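Long-range contacts in exonuclease mut-7 homolog (Aedes aegypti, PDB 7JW2), which probably trims the 3' ends of Argonaute-bound microRNAs as a magnesium-dependent 3'-5' exoribonuclease, of which this chain is the exonuclease domain: residues S38-P42 with S170-Q174; L79-N85 with F110-Y114; T119-L123 with L214-L218. All coordinates share one frame. Residue numbers count along the deposited sequence, not the author numbering.

The three contacts pack loops and helices around the central mixed sheet of the exonuclease domain. Interaction 1 lies on strand 33-40, and interaction 3 on 122-124, one of the two outermost strands, so they reach the same sheet from opposite sides of the chain's centre, with contact centres about 29 Å apart. Interaction 2 is nested along the chain inside the loop closed by interaction 1, about 23 Å from it between centres, and ends before interaction 3 begins. Interactions 2 and 3, about 15 Å apart between centres, touch: Met113 O lies 2.8 Å from Ser120 OG, a probable hydrogen bond. The segments of interactions 1 and 3 alternate along the chain, so sequence-distant parts meet in one domain.

Interaction 1: S38-P42 with S170-Q174; sequences SEWKP and SNWAQ
Residues 38-40 are extended and belong to strand 33-40, and Lys41 and Pro42 take polyproline-II-like angles (phi near -60°, psi near 140°). Residues 39-42 run at 87° to residues 170-173, which form a loop, and the nearest CA pairs are Lys41-Ala173 at 5.1 Å and Pro42-Asn171 at 6.5 Å. Ser38 OG (chi1 p) accepts from Trp40 NE1 at 3.0 Å; both also hydrogen-bond Asp99. Glu39 points toward the loop with chi1 and chi2 both m, laying its aliphatic part over the Trp172 indole: CG is 3.6 Å from the centroid of the six-membered ring and 3° off its normal, a CH-pi contact. A glutamate serves here because its methylenes pack while OE1 receives a hydrogen bond from Gln54. Trp172 (chi1 m, chi2 106°) holds its ring in place through NE1 to Gln168 O. In this RNase H-like alpha/beta fold helices flank the mixed sheet: Glu39 and Trp172 meet helix 179-205, while Trp40, its CA-to-CB bond directed away from the loop, packs its indole on Met102 and Ala106 of helix 96-106. Trp40 O still lies 3.4 Å from Trp172 CB. Lys41, extended beyond chi1 m, rests CG 4.0 Å from Ala173 CB and carries NZ to a salt bridge with Glu49. Pro42, rigid and apolar, places CD 3.8 Å from Trp172 N and 4.4 Å from Trp172 CB. The second segment makes a type I turn from Asn171 to Gln174, closed by a weak Gln174 N to Asn171 O bond (3.3 Å); Asn171 (chi1 t) adds an Asx turn, OD1 accepting from Ala173 N at 3.0 Å.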
loop_
_atom_site.group_PDB
_atom_site.type_symbol
_atom_site.label_atom_id
_atom_site.label_comp_id
_atom_site.label_asym_id
_atom_site.label_seq_id
_atom_site.Cartn_x
_atom_site.Cartn_y
_atom_site.Cartn_z
ATOM N N SER A 38 -8.760 -2.286 19.149
ATOM C CA SER A 38 -9.661 -3.040 18.288
ATOM C C SER A 38 -11.026 -3.146 18.941
ATOM O O SER A 38 -11.167 -3.001 20.161
ATOM C CB SER A 38 -9.100 -4.429 17.967
ATOM O OG SER A 38 -8.980 -5.232 19.120
ATOM N N GLU A 39 -12.031 -3.391 18.098
ATOM C CA GLU A 39 -13.392 -3.630 18.552
ATOM C C GLU A 39 -13.881 -4.951 17.979
ATOM O O GLU A 39 -13.629 -5.272 16.812
ATOM C CB GLU A 39 -14.360 -2.496 18.142
ATOM C CG GLU A 39 -13.908 -1.071 18.480
ATOM C CD GLU A 39 -13.561 -0.876 19.939
ATOM O OE1 GLU A 39 -12.679 -0.030 20.227
ATOM O OE2 GLU A 39 -14.159 -1.559 20.809
ATOM N N TRP A 40 -14.639 -5.685 18.793
ATOM C CA TRP A 40 -15.048 -7.041 18.470
ATOM C C TRP A 40 -16.563 -7.143 18.431
ATOM O O TRP A 40 -17.264 -6.423 19.147
ATOM C CB TRP A 40 -14.472 -8.014 19.502
ATOM C CG TRP A 40 -12.974 -8.064 19.428
ATOM C CD1 TRP A 40 -12.100 -7.118 19.875
ATOM C CD2 TRP A 40 -12.186 -9.098 18.839
ATOM N NE1 TRP A 40 -10.805 -7.510 19.610
ATOM C CE2 TRP A 40 -10.836 -8.719 18.968
ATOM C CE3 TRP A 40 -12.492 -10.314 18.219
ATOM C CZ2 TRP A 40 -9.794 -9.511 18.507
ATOM C CZ3 TRP A 40 -11.460 -11.097 17.756
ATOM C CH2 TRP A 40 -10.123 -10.691 17.903
ATOM N N LYS A 41 -17.054 -8.029 17.575
ATOM C CA LYS A 41 -18.482 -8.312 17.558
ATOM C C LYS A 41 -18.915 -8.866 18.913
ATOM O O LYS A 41 -18.195 -9.676 19.508
ATOM C CB LYS A 41 -18.800 -9.330 16.471
ATOM C CG LYS A 41 -18.467 -8.923 15.058
ATOM C CD LYS A 41 -19.004 -9.997 14.121
ATOM C CE LYS A 41 -18.671 -9.725 12.674
ATOM N NZ LYS A 41 -19.416 -10.683 11.796
ATOM N N PRO A 42 -20.074 -8.461 19.436
ATOM C CA PRO A 42 -20.614 -9.142 20.619
ATOM C C PRO A 42 -20.729 -10.636 20.352
ATOM O O PRO A 42 -21.022 -11.062 19.237
ATOM C CB PRO A 42 -21.987 -8.491 20.815
ATOM C CG PRO A 42 -21.874 -7.151 20.178
ATOM C CD PRO A 42 -20.892 -7.304 19.031
ATOM N N SER A 170 -21.183 -1.449 22.816
ATOM C CA SER A 170 -22.211 -1.255 21.804
ATOM C C SER A 170 -22.169 -2.387 20.777
ATOM O O SER A 170 -21.312 -3.280 20.814
ATOM C CB SER A 170 -22.041 0.098 21.130
ATOM O OG SER A 170 -20.818 0.121 20.401
ATOM N N ASN A 171 -23.115 -2.358 19.834
ATOM C CA ASN A 171 -23.230 -3.435 18.860
ATOM C C ASN A 171 -22.247 -3.158 17.737
ATOM O O ASN A 171 -22.561 -2.494 16.748
ATOM C CB ASN A 171 -24.659 -3.542 18.344
ATOM C CG ASN A 171 -24.809 -4.638 17.329
ATOM O OD1 ASN A 171 -23.854 -5.339 17.006
ATOM N ND2 ASN A 171 -26.011 -4.791 16.807
ATOM N N TRP A 172 -21.027 -3.689 17.892
ATOM C CA TRP A 172 -19.992 -3.467 16.885
ATOM C C TRP A 172 -20.223 -4.240 15.591
ATOM O O TRP A 172 -19.481 -4.023 14.619
ATOM C CB TRP A 172 -18.619 -3.814 17.479
ATOM C CG TRP A 172 -18.217 -2.845 18.557
ATOM C CD1 TRP A 172 -18.198 -3.075 19.907
ATOM C CD2 TRP A 172 -17.853 -1.477 18.374
ATOM N NE1 TRP A 172 -17.824 -1.926 20.583
ATOM C CE2 TRP A 172 -17.585 -0.939 19.661
ATOM C CE3 TRP A 172 -17.677 -0.661 17.249
ATOM C CZ2 TRP A 172 -17.201 0.385 19.855
ATOM C CZ3 TRP A 172 -17.268 0.663 17.445
ATOM C CH2 TRP A 172 -17.043 1.170 18.740
ATOM N N ALA A 173 -21.244 -5.094 15.525
ATOM C CA ALA A 173 -21.543 -5.821 14.300
ATOM C C ALA A 173 -22.522 -5.083 13.397
ATOM O O ALA A 173 -22.677 -5.472 12.235
ATOM C CB ALA A 173 -22.102 -7.211 14.634
ATOM N N GLN A 174 -23.176 -4.035 13.890
ATOM C CA GLN A 174 -24.129 -3.332 13.043
ATOM C C GLN A 174 -23.403 -2.489 11.997
ATOM O O GLN A 174 -22.313 -1.959 12.240
ATOM C CB GLN A 174 -25.069 -2.480 13.891
ATOM C CG GLN A 174 -24.524 -1.137 14.317
ATOM C CD GLN A 174 -25.363 -0.514 15.423
ATOM O OE1 GLN A 174 -26.497 -0.925 15.655
ATOM N NE2 GLN A 174 -24.803 0.465 16.123
#

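Interaction 2: L79-N85 with F110-Y114; sequences LAKNVFN and FNVMY
Helix 73-84 finishes with a wide pi-type turn, Asn85 N bonding to Ala80 O at 2.8 Å, and Asn85 leaves helical geometry. The partner loop bends in an inverse gamma turn at Asn111, then extends; CA atoms approach at Ala80-Phe110 (5.9 Å) and Asn85-Met113 (6.1 Å). Asn85 (chi1 m, chi2 -25°) suits the junction because its amide imitates a peptide group: OD1 accepts from Met113 N at 2.8 Å and ND2 donates to Asn111 O at 2.9 Å, both nearly linear. With chi1 t and chi2 45°, Phe110 lays its ring against the helix, CE1 3.6 Å from Leu79 CD2 and CD1 4.2 Å from the small Ala80 CB. Its edge meets the face of Phe84 (chi1 m, chi2 79°), centroids 5.0 Å apart and planes at 88°. Val112 (chi1 t) sets CG2 3.9 Å from Phe84 CB. The T-shaped pair joins helix 73-84 to the loop; Phe84 is also edge-to-face with Phe36 of strand 33-40, placing the contact in the helix-sheet packing of an RNase H-like exonuclease fold.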
loop_
_atom_site.group_PDB
_atom_site.type_symbol
_atom_site.label_atom_id
_atom_site.label_comp_id
_atom_site.label_asym_id
_atom_site.label_seq_id
_atom_site.Cartn_x
_atom_site.Cartn_y
_atom_site.Cartn_z
ATOM N N LEU A 79 0.452 -5.768 6.558
ATOM C CA LEU A 79 0.304 -4.936 7.747
ATOM C C LEU A 79 1.178 -5.450 8.884
ATOM O O LEU A 79 1.832 -4.663 9.588
ATOM C CB LEU A 79 -1.166 -4.895 8.173
ATOM C CG LEU A 79 -1.479 -4.044 9.406
ATOM C CD1 LEU A 79 -1.085 -2.595 9.152
ATOM C CD2 LEU A 79 -2.951 -4.160 9.758
ATOM N N ALA A 80 1.211 -6.764 9.086
ATOM C CA ALA A 80 2.068 -7.308 10.130
ATOM C C ALA A 80 3.535 -7.006 9.848
ATOM O O ALA A 80 4.275 -6.570 10.741
ATOM C CB ALA A 80 1.832 -8.811 10.285
ATOM N N LYS A 81 3.967 -7.172 8.601
ATOM C CA LYS A 81 5.387 -7.010 8.314
ATOM C C LYS A 81 5.822 -5.552 8.391
ATOM O O LYS A 81 6.927 -5.255 8.868
ATOM C CB LYS A 81 5.699 -7.576 6.937
ATOM C CG LYS A 81 7.063 -7.174 6.421
ATOM C CD LYS A 81 7.344 -7.899 5.148
ATOM C CE LYS A 81 8.779 -7.730 4.723
ATOM N NZ LYS A 81 8.839 -8.117 3.298
ATOM N N ASN A 82 5.001 -4.629 7.898
ATOM C CA ASN A 82 5.450 -3.258 7.712
ATOM C C ASN A 82 5.076 -2.338 8.863
ATOM O O ASN A 82 5.507 -1.173 8.869
ATOM C CB ASN A 82 4.923 -2.712 6.389
ATOM C CG ASN A 82 5.603 -3.357 5.209
ATOM O OD1 ASN A 82 6.774 -3.089 4.942
ATOM N ND2 ASN A 82 4.891 -4.237 4.509
ATOM N N VAL A 83 4.344 -2.841 9.863
ATOM C CA VAL A 83 3.983 -2.047 11.036
ATOM C C VAL A 83 4.243 -2.829 12.322
ATOM O O VAL A 83 5.028 -2.396 13.172
ATOM C CB VAL A 83 2.513 -1.585 10.965
ATOM C CG1 VAL A 83 2.100 -0.870 12.253
ATOM C CG2 VAL A 83 2.303 -0.673 9.752
ATOM N N PHE A 84 3.588 -3.980 12.497
ATOM C CA PHE A 84 3.555 -4.579 13.829
ATOM C C PHE A 84 4.826 -5.339 14.177
ATOM O O PHE A 84 5.325 -5.221 15.307
ATOM C CB PHE A 84 2.336 -5.479 13.966
ATOM C CG PHE A 84 1.096 -4.721 14.240
ATOM C CD1 PHE A 84 0.435 -4.071 13.210
ATOM C CD2 PHE A 84 0.624 -4.584 15.536
ATOM C CE1 PHE A 84 -0.708 -3.334 13.456
ATOM C CE2 PHE A 84 -0.517 -3.855 15.795
ATOM C CZ PHE A 84 -1.188 -3.223 14.756
ATOM N N ASN A 85 5.363 -6.121 13.248
ATOM C CA ASN A 85 6.531 -6.958 13.532
ATOM C C ASN A 85 7.832 -6.272 13.174
ATOM O O ASN A 85 8.741 -6.885 12.602
ATOM C CB ASN A 85 6.397 -8.286 12.794
ATOM C CG ASN A 85 5.237 -9.108 13.297
ATOM O OD1 ASN A 85 4.810 -8.966 14.446
ATOM N ND2 ASN A 85 4.715 -9.973 12.440
ATOM N N PHE A 110 -3.006 -12.204 10.159
ATOM C CA PHE A 110 -2.503 -11.012 10.843
ATOM C C PHE A 110 -1.702 -11.504 12.038
ATOM O O PHE A 110 -2.138 -11.460 13.192
ATOM C CB PHE A 110 -3.654 -10.095 11.250
ATOM C CG PHE A 110 -3.210 -8.794 11.866
ATOM C CD1 PHE A 110 -2.179 -8.058 11.309
ATOM C CD2 PHE A 110 -3.814 -8.317 13.027
ATOM C CE1 PHE A 110 -1.759 -6.865 11.885
ATOM C CE2 PHE A 110 -3.399 -7.117 13.598
ATOM C CZ PHE A 110 -2.371 -6.396 13.024
ATOM N N ASN A 111 -0.500 -11.986 11.734
ATOM C CA ASN A 111 0.295 -12.788 12.657
ATOM C C ASN A 111 1.278 -11.875 13.386
ATOM O O ASN A 111 2.437 -11.746 13.010
ATOM C CB ASN A 111 0.998 -13.896 11.873
ATOM C CG ASN A 111 1.892 -14.752 12.729
ATOM O OD1 ASN A 111 1.483 -15.237 13.776
ATOM N ND2 ASN A 111 3.121 -14.958 12.275
ATOM N N VAL A 112 0.792 -11.237 14.452
ATOM C CA VAL A 112 1.613 -10.306 15.229
ATOM C C VAL A 112 2.440 -11.077 16.248
ATOM O O VAL A 112 1.906 -11.910 16.993
ATOM C CB VAL A 112 0.738 -9.252 15.926
ATOM C CG1 VAL A 112 1.614 -8.342 16.781
ATOM C CG2 VAL A 112 -0.052 -8.437 14.906
ATOM N N MET A 113 3.739 -10.775 16.299
ATOM C CA MET A 113 4.666 -11.401 17.238
ATOM C C MET A 113 4.751 -10.579 18.524
ATOM O O MET A 113 5.220 -9.436 18.515
ATOM C CB MET A 113 6.051 -11.556 16.606
ATOM C CG MET A 113 6.029 -12.106 15.169
ATOM S SD MET A 113 7.611 -12.023 14.280
ATOM C CE MET A 113 7.232 -12.974 12.811
ATOM N N TYR A 114 4.315 -11.167 19.632
ATOM C CA TYR A 114 4.398 -10.510 20.937
ATOM C C TYR A 114 4.672 -11.595 21.971
ATOM O O TYR A 114 3.750 -12.299 22.392
ATOM C CB TYR A 114 3.119 -9.744 21.251
ATOM C CG TYR A 114 3.178 -8.912 22.514
ATOM C CD1 TYR A 114 4.030 -7.813 22.614
ATOM C CD2 TYR A 114 2.382 -9.226 23.606
ATOM C CE1 TYR A 114 4.079 -7.049 23.781
ATOM C CE2 TYR A 114 2.419 -8.474 24.766
ATOM C CZ TYR A 114 3.268 -7.387 24.847
ATOM O OH TYR A 114 3.310 -6.639 26.004
#

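Interaction 3: T119-L123 with L214-L218; sequences TSAIL and LNALL
This partly buried contact packs the end of helix 210-217, near the C-terminus of the chain, against the turn leading into strand 122-124, an edge strand of the RNase H-like sheet. A type I' turn runs from Thr119 to Ile122, with Ser120 and Ala121 both at positive phi, and is closed by Ile122 N to Thr119 O at 2.8 Å; beyond it the backbone is extended and pairs with strand 90-93. In the helix Leu218 N still bonds to Leu214 O (3.0 Å), but Leu218 is the first residue to leave helical phi/psi. The closest CA pair is Thr119-Leu218, 5.9 Å. Leucines suit the apolar part: Leu218 (m, t) sets CD2 4.2 Å from Leu123 CB and CD1 4.3 Å from Ala121 CB. Its CD2 also packs 3.4 Å from the backbone carbonyl Ile122 O. Leu123 (t, p) reaches Leu214 (t, p), CD2 to CD1 3.8 Å, and Leu217 CB from its CD1 at 4.1 Å. Thr119 supplies the polar link: with chi1 p its OG1 accepts from Ala121 N at 3.2 Å, an ST turn, and donates to Leu218 O at 3.0 Å. Water 1 bridges the same ends, accepting from Thr119 N at 3.0 Å and donating to Leu218 O at 2.7 Å.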
loop_
_atom_site.group_PDB
_atom_site.type_symbol
_atom_site.label_atom_id
_atom_site.label_comp_id
_atom_site.label_asym_id
_atom_site.label_seq_id
_atom_site.Cartn_x
_atom_site.Cartn_y
_atom_site.Cartn_z
ATOM N N THR A 119 9.231 -8.363 21.860
ATOM C CA THR A 119 8.024 -7.562 21.984
ATOM C C THR A 119 7.605 -6.939 20.665
ATOM O O THR A 119 6.527 -6.332 20.599
ATOM C CB THR A 119 8.253 -6.444 23.001
ATOM O OG1 THR A 119 9.352 -5.635 22.557
ATOM C CG2 THR A 119 8.579 -7.028 24.361
ATOM N N SER A 120 8.448 -7.038 19.635
ATOM C CA SER A 120 8.259 -6.298 18.389
ATOM C C SER A 120 8.046 -4.816 18.664
ATOM O O SER A 120 7.344 -4.129 17.920
ATOM C CB SER A 120 7.102 -6.868 17.570
ATOM O OG SER A 120 7.341 -8.223 17.230
ATOM N N ALA A 121 8.641 -4.322 19.753
ATOM C CA ALA A 121 8.497 -2.934 20.173
ATOM C C ALA A 121 7.035 -2.565 20.448
ATOM O O ALA A 121 6.630 -1.419 20.236
ATOM C CB ALA A 121 9.114 -1.982 19.142
ATOM N N ILE A 122 6.241 -3.523 20.912
ATOM C CA ILE A 122 4.880 -3.251 21.369
ATOM C C ILE A 122 4.926 -2.993 22.872
ATOM O O ILE A 122 5.274 -3.884 23.655
ATOM C CB ILE A 122 3.928 -4.411 21.035
ATOM C CG1 ILE A 122 3.813 -4.620 19.517
ATOM C CG2 ILE A 122 2.534 -4.162 21.626
ATOM C CD1 ILE A 122 3.272 -5.998 19.148
ATOM N N LEU A 123 4.538 -1.788 23.276
ATOM C CA LEU A 123 4.536 -1.400 24.680
ATOM C C LEU A 123 3.127 -1.496 25.252
ATOM O O LEU A 123 2.206 -0.826 24.770
ATOM C CB LEU A 123 5.062 0.016 24.856
ATOM C CG LEU A 123 4.995 0.490 26.314
ATOM C CD1 LEU A 123 5.985 -0.290 27.179
ATOM C CD2 LEU A 123 5.257 1.982 26.401
ATOM N N LEU A 214 11.755 2.880 28.608
ATOM C CA LEU A 214 11.096 2.216 27.485
ATOM C C LEU A 214 11.872 0.985 27.027
ATOM O O LEU A 214 11.299 -0.101 26.874
ATOM C CB LEU A 214 10.923 3.208 26.339
ATOM C CG LEU A 214 10.341 2.630 25.054
ATOM C CD1 LEU A 214 8.900 2.171 25.311
ATOM C CD2 LEU A 214 10.378 3.669 23.963
ATOM N N ASN A 215 13.187 1.130 26.815
ATOM C CA ASN A 215 13.970 -0.001 26.328
ATOM C C ASN A 215 13.949 -1.161 27.314
ATOM O O ASN A 215 13.845 -2.325 26.911
ATOM C CB ASN A 215 15.410 0.415 26.045
ATOM C CG ASN A 215 16.228 -0.724 25.468
ATOM O OD1 ASN A 215 17.025 -1.355 26.166
ATOM N ND2 ASN A 215 16.016 -1.009 24.188
ATOM N N ALA A 216 14.039 -0.869 28.614
ATOM C CA ALA A 216 13.993 -1.940 29.603
ATOM C C ALA A 216 12.660 -2.679 29.568
ATOM O O ALA A 216 12.626 -3.911 29.667
ATOM C CB ALA A 216 14.258 -1.375 30.999
ATOM N N LEU A 217 11.548 -1.947 29.430
ATOM C CA LEU A 217 10.238 -2.590 29.402
ATOM C C LEU A 217 10.068 -3.467 28.168
ATOM O O LEU A 217 9.428 -4.523 28.230
ATOM C CB LEU A 217 9.136 -1.533 29.457
ATOM C CG LEU A 217 9.020 -0.829 30.807
ATOM C CD1 LEU A 217 8.044 0.327 30.728
ATOM C CD2 LEU A 217 8.597 -1.825 31.867
ATOM N N LEU A 218 10.625 -3.049 27.041
ATOM C CA LEU A 218 10.492 -3.810 25.809
ATOM C C LEU A 218 11.410 -5.023 25.766
ATOM O O LEU A 218 11.478 -5.688 24.727
ATOM C CB LEU A 218 10.749 -2.897 24.609
ATOM C CG LEU A 218 9.660 -1.839 24.348
ATOM C CD1 LEU A 218 10.079 -0.899 23.227
ATOM C CD2 LEU A 218 8.313 -2.491 24.027
HETATM O O HOH W 1 11.914 -7.737 23.072
#